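Local coordinates for intestinal fatty acid binding protein (Rattus norvegicus, PDB 1ICM) that binds long-chain fatty acids such as myristate inside a beta-barrel, probably serving their uptake or transport within intestinal cells, at residues M21-V25 with V26-L30. Numbering follows the deposited sequence.
Sequences MGINV and VKRKL
Arg-28, in the first turn of helix 25-31, folds its side chain back over the backbone of Ile-23, Asn-24 and Val-25. Its CB lies beside Val-25 O; CG meets Asn-24 O at 3.2 Å and also touches Ile-23 CG2; CD passes Ile-23 O. A bend at chi3 (-63°) then swings the guanidinium back across the chain, so that CZ sits 3.8 Å from Val-25 CA, which covers one face of the group. At its edge NH1 donates to Ile-23 O over 2.7 Å, the oxygen lying close to the guanidinium plane and the nitrogen in the carbonyl plane. NH2 reaches Val-25 CB and has a weak, long ion pair with Glu-19 of helix 14-21. Cutting this side chain back to an alanine is likely to leave Ile-23 O without the NH1 donor and Val-25 CA without the flat group against it. Asn-24 is the N-cap: its OD1 accepts from Lys-27 N (2.9 Å), which comes from above the amide plane, while CG of Lys-27 packs against the amide. Arg-28 N donates to Asn-24 O (3.0 Å) and Lys-29 N to Val-25 O as the helical bonds begin. Ile-23, whose side chain also nears the bound myristate, follows a Schellman motif at Gly-22; together these residues form the turn and most of the second helix of the helix-turn-helix that closes one end of the beta-barrel in fatty-acid-binding proteins.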
ATOM      1  N   MET A  21      -2.611  11.482  -8.410  1.00 11.65           N
ATOM      2  CA  MET A  21      -1.694  11.756  -7.315  1.00 10.65           C
ATOM      3  C   MET A  21      -0.642  12.766  -7.717  1.00 12.68           C
ATOM      4  O   MET A  21       0.025  13.288  -6.831  1.00 15.97           O
ATOM      5  CB  MET A  21      -0.996  10.478  -6.798  1.00 14.13           C
ATOM      6  CG  MET A  21      -1.997   9.583  -6.058  1.00 16.53           C
ATOM      7  SD  MET A  21      -2.230  10.064  -4.322  1.00 20.29           S
ATOM      8  CE  MET A  21      -0.505  10.000  -3.754  1.00 20.25           C
ATOM      9  N   GLY A  22      -0.545  12.992  -9.036  1.00 13.45           N
ATOM     10  CA  GLY A  22       0.407  13.954  -9.535  1.00 14.30           C
ATOM     11  C   GLY A  22       1.685  13.326 -10.094  1.00 21.06           C
ATOM     12  O   GLY A  22       2.684  14.021 -10.257  1.00 23.14           O
ATOM     13  N   ILE A  23       1.695  12.031 -10.401  1.00 16.54           N
ATOM     14  CA  ILE A  23       2.916  11.394 -10.932  1.00 16.91           C
ATOM     15  C   ILE A  23       3.023  11.520 -12.442  1.00 13.25           C
ATOM     16  O   ILE A  23       2.060  11.289 -13.173  1.00 17.08           O
ATOM     17  CB  ILE A  23       3.088   9.955 -10.453  1.00 15.04           C
ATOM     18  CG1 ILE A  23       3.421   9.938  -8.963  1.00 18.82           C
ATOM     19  CG2 ILE A  23       4.197   9.245 -11.224  1.00 21.08           C
ATOM     20  CD1 ILE A  23       2.236   9.559  -8.088  1.00 26.42           C
ATOM     21  N   ASN A  24       4.226  11.896 -12.917  1.00 12.65           N
ATOM     22  CA  ASN A  24       4.465  12.095 -14.336  1.00 13.76           C
ATOM     23  C   ASN A  24       4.343  10.868 -15.233  1.00 18.46           C
ATOM     24  O   ASN A  24       4.520   9.740 -14.761  1.00 20.54           O
ATOM     25  CB  ASN A  24       5.745  12.946 -14.589  1.00 21.85           C
ATOM     26  CG  ASN A  24       7.058  12.185 -14.655  1.00 22.04           C
ATOM     27  OD1 ASN A  24       7.103  11.115 -15.287  1.00 27.35           O
ATOM     28  ND2 ASN A  24       8.106  12.727 -14.037  1.00 23.76           N
ATOM     29  N   VAL A  25       4.082  11.077 -16.516  1.00 13.89           N
ATOM     30  CA  VAL A  25       3.931   9.953 -17.421  1.00 15.82           C
ATOM     31  C   VAL A  25       5.015   8.863 -17.325  1.00 21.86           C
ATOM     32  O   VAL A  25       4.747   7.654 -17.239  1.00 18.49           O
ATOM     33  CB  VAL A  25       3.584  10.291 -18.858  1.00 25.48           C
ATOM     34  CG1 VAL A  25       4.767  11.011 -19.492  1.00 38.08           C
ATOM     35  CG2 VAL A  25       3.336   9.027 -19.668  1.00 25.85           C
ATOM     36  N   VAL A  26       6.276   9.293 -17.307  1.00 21.28           N
ATOM     37  CA  VAL A  26       7.369   8.338 -17.240  1.00 20.09           C
ATOM     38  C   VAL A  26       7.450   7.512 -15.951  1.00 17.72           C
ATOM     39  O   VAL A  26       7.656   6.285 -15.949  1.00 14.24           O
ATOM     40  CB  VAL A  26       8.654   9.083 -17.571  1.00 20.11           C
ATOM     41  CG1 VAL A  26       9.905   8.305 -17.195  1.00 21.64           C
ATOM     42  CG2 VAL A  26       8.572   9.364 -19.073  1.00 19.96           C
ATOM     43  N   LYS A  27       7.267   8.227 -14.848  1.00 13.34           N
ATOM     44  CA  LYS A  27       7.307   7.597 -13.539  1.00 10.83           C
ATOM     45  C   LYS A  27       6.110   6.633 -13.377  1.00 14.24           C
ATOM     46  O   LYS A  27       6.212   5.631 -12.662  1.00 14.64           O
ATOM     47  CB  LYS A  27       7.508   8.608 -12.420  1.00 12.60           C
ATOM     48  CG  LYS A  27       8.678   9.553 -12.640  1.00 24.50           C
ATOM     49  CD  LYS A  27      10.049   8.950 -12.380  1.00 39.66           C
ATOM     50  CE  LYS A  27      11.206   9.927 -12.622  1.00 51.00           C
ATOM     51  NZ  LYS A  27      12.511   9.273 -12.848  1.00 53.80           N
ATOM     52  N   ARG A  28       4.982   6.899 -14.079  1.00 14.44           N
ATOM     53  CA  ARG A  28       3.850   5.977 -13.983  1.00 11.71           C
ATOM     54  C   ARG A  28       4.206   4.647 -14.634  1.00 17.39           C
ATOM     55  O   ARG A  28       3.844   3.557 -14.125  1.00 15.26           O
ATOM     56  CB  ARG A  28       2.539   6.488 -14.580  1.00 10.79           C
ATOM     57  CG  ARG A  28       2.169   7.800 -13.939  1.00 14.04           C
ATOM     58  CD  ARG A  28       0.750   8.223 -14.289  1.00 16.42           C
ATOM     59  NE  ARG A  28       0.384   8.506 -15.680  1.00 22.02           N
ATOM     60  CZ  ARG A  28       0.368   9.741 -16.196  1.00 22.44           C
ATOM     61  NH1 ARG A  28       0.773  10.796 -15.470  1.00 21.46           N
ATOM     62  NH2 ARG A  28      -0.029   9.929 -17.445  1.00 19.47           N
ATOM     63  N   LYS A  29       4.858   4.747 -15.806  1.00 12.93           N
ATOM     64  CA  LYS A  29       5.256   3.515 -16.483  1.00 14.30           C
ATOM     65  C   LYS A  29       6.241   2.708 -15.621  1.00 13.87           C
ATOM     66  O   LYS A  29       6.210   1.484 -15.506  1.00 18.39           O
ATOM     67  CB  LYS A  29       5.708   3.806 -17.913  1.00 11.49           C
ATOM     68  CG  LYS A  29       4.552   4.475 -18.687  1.00 15.72           C
ATOM     69  CD  LYS A  29       3.600   3.414 -19.234  1.00 21.07           C
ATOM     70  CE  LYS A  29       2.321   3.819 -19.983  1.00 28.80           C
ATOM     71  NZ  LYS A  29       1.656   2.625 -20.562  1.00 33.21           N
ATOM     72  N   LEU A  30       7.137   3.383 -14.930  1.00  9.10           N
ATOM     73  CA  LEU A  30       8.056   2.661 -14.069  1.00 13.70           C
ATOM     74  C   LEU A  30       7.328   2.089 -12.839  1.00 19.43           C
ATOM     75  O   LEU A  30       7.664   0.992 -12.400  1.00 16.97           O
ATOM     76  CB  LEU A  30       9.231   3.515 -13.521  1.00 10.35           C
ATOM     77  CG  LEU A  30      10.089   4.208 -14.602  1.00 18.30           C
ATOM     78  CD1 LEU A  30      11.180   5.128 -14.007  1.00 18.67           C
ATOM     79  CD2 LEU A  30      10.658   3.206 -15.606  1.00 18.84           C
TER